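Hsp70/Hsp90 co-chaperone CNS1 (Saccharomyces cerevisiae, PDB 6HFM) binds the molecular chaperones Hsp90 and Hsp70 as a co-chaperone, stimulating the ATPase activity of Hsp70 but not that of Hsp90. Local coordinates at residues K93-P98 against P145-E150. Numbering follows the deposited sequence.
Sequences KENFTP and PKVESE
Pro145 sets its CG over one face of the Phe96 ring, toward the rim, a worked example of the CH-pi contact in which polarised proline C-H groups meet the pi electrons of an aromatic ring. From CB outward, Phe96 first turns CG beside its own backbone N and anti to the carbonyl carbon (chi1 -72°), which lets the far rim of the ring, CE1, CZ and CE2, come up to Pro145. CE2 then meets Pro145 CG at 3.8 Å, and CE1 lies by Pro145 CD. At the tip, CZ makes the closest approach, 3.6 Å from Pro145 CD. Pro145 CG stands 4.0 Å from the Phe96 ring centroid, 23° off the normal. All this lies in the wheel domain of Cns1, where the loop before strand 101-106 packs against the junction of strand 139-145 and helix 146-155; Phe96, centre of an inverse gamma turn, also stacks on Phe88. An alanine at Phe96 would remove the ring that Pro145 CG and CD rest on and would probably leave a gap beside both Pro145 and Phe88. Next along the loop, Asn95 CB packs 3.9 Å from Pro145 CB, while its OD1 lies near Val147 CG2. A water lies 2.6 Å from both Asn95 OD1 and Glu148 OE2, placed to link the two side chains.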
ATOM      1  N   LYS A  93      19.742   8.253  -4.321  1.00 37.22           N
ATOM      2  CA  LYS A  93      18.981   8.914  -3.235  1.00 37.96           C
ATOM      3  C   LYS A  93      18.404  10.287  -3.609  1.00 35.02           C
ATOM      4  O   LYS A  93      17.338  10.676  -3.122  1.00 31.88           O
ATOM      5  CB  LYS A  93      19.845   9.054  -1.971  1.00 42.07           C
ATOM      6  CG  LYS A  93      21.123   9.866  -2.153  1.00 48.07           C
ATOM      7  CD  LYS A  93      21.904  10.003  -0.858  1.00 54.45           C
ATOM      8  CE  LYS A  93      23.324  10.477  -1.131  1.00 60.38           C
ATOM      9  NZ  LYS A  93      23.918  11.175   0.041  1.00 65.98           N
ATOM     10  N   GLU A  94      19.125  11.015  -4.461  1.00 34.36           N
ATOM     11  CA  GLU A  94      18.692  12.320  -4.982  1.00 36.54           C
ATOM     12  C   GLU A  94      17.389  12.314  -5.794  1.00 33.87           C
ATOM     13  O   GLU A  94      16.756  13.359  -5.942  1.00 32.82           O
ATOM     14  CB  GLU A  94      19.815  12.983  -5.812  1.00 39.64           C
ATOM     15  CG  GLU A  94      20.213  12.271  -7.113  1.00 43.27           C
ATOM     16  CD  GLU A  94      21.204  11.126  -6.934  1.00 47.41           C
ATOM     17  OE1 GLU A  94      21.496  10.736  -5.780  1.00 48.89           O
ATOM     18  OE2 GLU A  94      21.690  10.599  -7.958  1.00 52.12           O
ATOM     19  N   ASN A  95      16.994  11.153  -6.323  1.00 31.30           N
ATOM     20  CA  ASN A  95      15.769  11.045  -7.130  1.00 30.57           C
ATOM     21  C   ASN A  95      14.505  10.703  -6.331  1.00 30.08           C
ATOM     22  O   ASN A  95      13.459  10.452  -6.932  1.00 29.81           O
ATOM     23  CB  ASN A  95      15.976  10.031  -8.263  1.00 31.74           C
ATOM     24  CG  ASN A  95      17.112  10.421  -9.200  1.00 33.74           C
ATOM     25  OD1 ASN A  95      17.935   9.585  -9.571  1.00 35.11           O
ATOM     26  ND2 ASN A  95      17.160  11.691  -9.584  1.00 33.05           N
ATOM     27  N   PHE A  96      14.582  10.710  -4.998  1.00 28.03           N
ATOM     28  CA  PHE A  96      13.397  10.504  -4.155  1.00 28.18           C
ATOM     29  C   PHE A  96      12.716  11.834  -3.822  1.00 27.92           C
ATOM     30  O   PHE A  96      12.820  12.348  -2.708  1.00 30.58           O
ATOM     31  CB  PHE A  96      13.750   9.699  -2.898  1.00 26.59           C
ATOM     32  CG  PHE A  96      14.024   8.244  -3.178  1.00 25.60           C
ATOM     33  CD1 PHE A  96      13.025   7.288  -3.000  1.00 26.13           C
ATOM     34  CD2 PHE A  96      15.266   7.829  -3.644  1.00 26.08           C
ATOM     35  CE1 PHE A  96      13.270   5.945  -3.270  1.00 25.12           C
ATOM     36  CE2 PHE A  96      15.513   6.492  -3.919  1.00 25.30           C
ATOM     37  CZ  PHE A  96      14.515   5.547  -3.726  1.00 25.21           C
ATOM     38  N   THR A  97      12.032  12.383  -4.824  1.00 28.34           N
ATOM     39  CA  THR A  97      11.187  13.571  -4.676  1.00 29.66           C
ATOM     40  C   THR A  97       9.787  13.198  -5.168  1.00 29.37           C
ATOM     41  O   THR A  97       9.638  12.209  -5.887  1.00 28.74           O
ATOM     42  CB  THR A  97      11.712  14.773  -5.491  1.00 30.88           C
ATOM     43  OG1 THR A  97      11.471  14.563  -6.888  1.00 28.16           O
ATOM     44  CG2 THR A  97      13.204  14.987  -5.254  1.00 32.57           C
ATOM     45  N   PRO A  98       8.760  13.982  -4.797  1.00 28.69           N
ATOM     46  CA  PRO A  98       7.390  13.650  -5.217  1.00 28.18           C
ATOM     47  C   PRO A  98       7.160  13.502  -6.729  1.00 28.90           C
ATOM     48  O   PRO A  98       6.406  12.622  -7.141  1.00 33.56           O
ATOM     49  CB  PRO A  98       6.569  14.813  -4.658  1.00 29.20           C
ATOM     50  CG  PRO A  98       7.318  15.227  -3.447  1.00 30.23           C
ATOM     51  CD  PRO A  98       8.766  15.084  -3.815  1.00 29.86           C
ATOM     52  N   PRO A 145      12.204   5.493  -7.997  1.00 20.80           N
ATOM     53  CA  PRO A 145      12.426   6.561  -8.979  1.00 21.64           C
ATOM     54  C   PRO A 145      12.053   6.150 -10.401  1.00 20.94           C
ATOM     55  O   PRO A 145      12.321   5.013 -10.798  1.00 21.17           O
ATOM     56  CB  PRO A 145      13.931   6.813  -8.880  1.00 22.40           C
ATOM     57  CG  PRO A 145      14.274   6.433  -7.482  1.00 23.49           C
ATOM     58  CD  PRO A 145      13.391   5.264  -7.157  1.00 22.75           C
ATOM     59  N   LYS A 146      11.425   7.059 -11.147  1.00 22.73           N
ATOM     60  CA  LYS A 146      11.059   6.810 -12.544  1.00 25.89           C
ATOM     61  C   LYS A 146      12.239   6.256 -13.354  1.00 24.47           C
ATOM     62  O   LYS A 146      12.077   5.313 -14.129  1.00 25.84           O
ATOM     63  CB  LYS A 146      10.526   8.101 -13.188  1.00 30.99           C
ATOM     64  CG  LYS A 146      10.059   7.959 -14.633  1.00 37.36           C
ATOM     65  CD  LYS A 146       9.533   9.281 -15.178  1.00 45.35           C
ATOM     66  CE  LYS A 146       9.671   9.360 -16.692  1.00 52.57           C
ATOM     67  NZ  LYS A 146       9.406  10.735 -17.198  1.00 58.25           N
ATOM     68  N   VAL A 147      13.424   6.821 -13.144  1.00 24.90           N
ATOM     69  CA  VAL A 147      14.624   6.419 -13.893  1.00 26.90           C
ATOM     70  C   VAL A 147      15.164   5.017 -13.541  1.00 26.58           C
ATOM     71  O   VAL A 147      15.945   4.460 -14.307  1.00 28.67           O
ATOM     72  CB  VAL A 147      15.758   7.479 -13.804  1.00 28.66           C
ATOM     73  CG1 VAL A 147      15.275   8.819 -14.359  1.00 29.70           C
ATOM     74  CG2 VAL A 147      16.308   7.630 -12.388  1.00 30.20           C
ATOM     75  N   GLU A 148      14.768   4.466 -12.390  1.00 24.53           N
ATOM     76  CA  GLU A 148      15.110   3.087 -12.004  1.00 26.13           C
ATOM     77  C   GLU A 148      13.948   2.091 -12.153  1.00 24.01           C
ATOM     78  O   GLU A 148      14.134   0.898 -11.903  1.00 24.02           O
ATOM     79  CB  GLU A 148      15.593   3.052 -10.549  1.00 29.20           C
ATOM     80  CG  GLU A 148      16.787   3.946 -10.261  1.00 33.43           C
ATOM     81  CD  GLU A 148      17.366   3.714  -8.877  1.00 37.67           C
ATOM     82  OE1 GLU A 148      17.892   2.611  -8.624  1.00 43.06           O
ATOM     83  OE2 GLU A 148      17.302   4.639  -8.043  1.00 39.68           O
ATOM     84  N   SER A 149      12.777   2.564 -12.588  1.00 22.83           N
ATOM     85  CA  SER A 149      11.552   1.758 -12.553  0.50 22.28           C
ATOM     86  C   SER A 149      11.557   0.607 -13.565  1.00 22.84           C
ATOM     87  O   SER A 149      11.142  -0.507 -13.241  1.00 24.07           O
ATOM     88  CB  SER A 149      10.311   2.641 -12.750  0.50 21.58           C
ATOM     89  OG  SER A 149      10.327   3.300 -14.001  0.50 21.23           O
ATOM     90  N   GLU A 150      12.023   0.871 -14.787  1.00 24.21           N
ATOM     91  CA  GLU A 150      12.068  -0.184 -15.819  1.00 27.43           C
ATOM     92  C   GLU A 150      12.943  -1.365 -15.395  1.00 26.05           C
ATOM     93  O   GLU A 150      12.544  -2.525 -15.546  1.00 26.77           O
ATOM     94  CB  GLU A 150      12.488   0.387 -17.180  1.00 32.53           C
ATOM     95  CG  GLU A 150      11.330   1.074 -17.904  1.00 39.87           C
ATOM     96  CD  GLU A 150      11.742   2.255 -18.770  1.00 47.84           C
ATOM     97  OE1 GLU A 150      10.930   3.198 -18.892  1.00 55.95           O
ATOM     98  OE2 GLU A 150      12.862   2.249 -19.330  1.00 56.37           O
TER
HETATM   99  O   HOH W   1      17.668   7.142  -8.676  1.00 45.04           O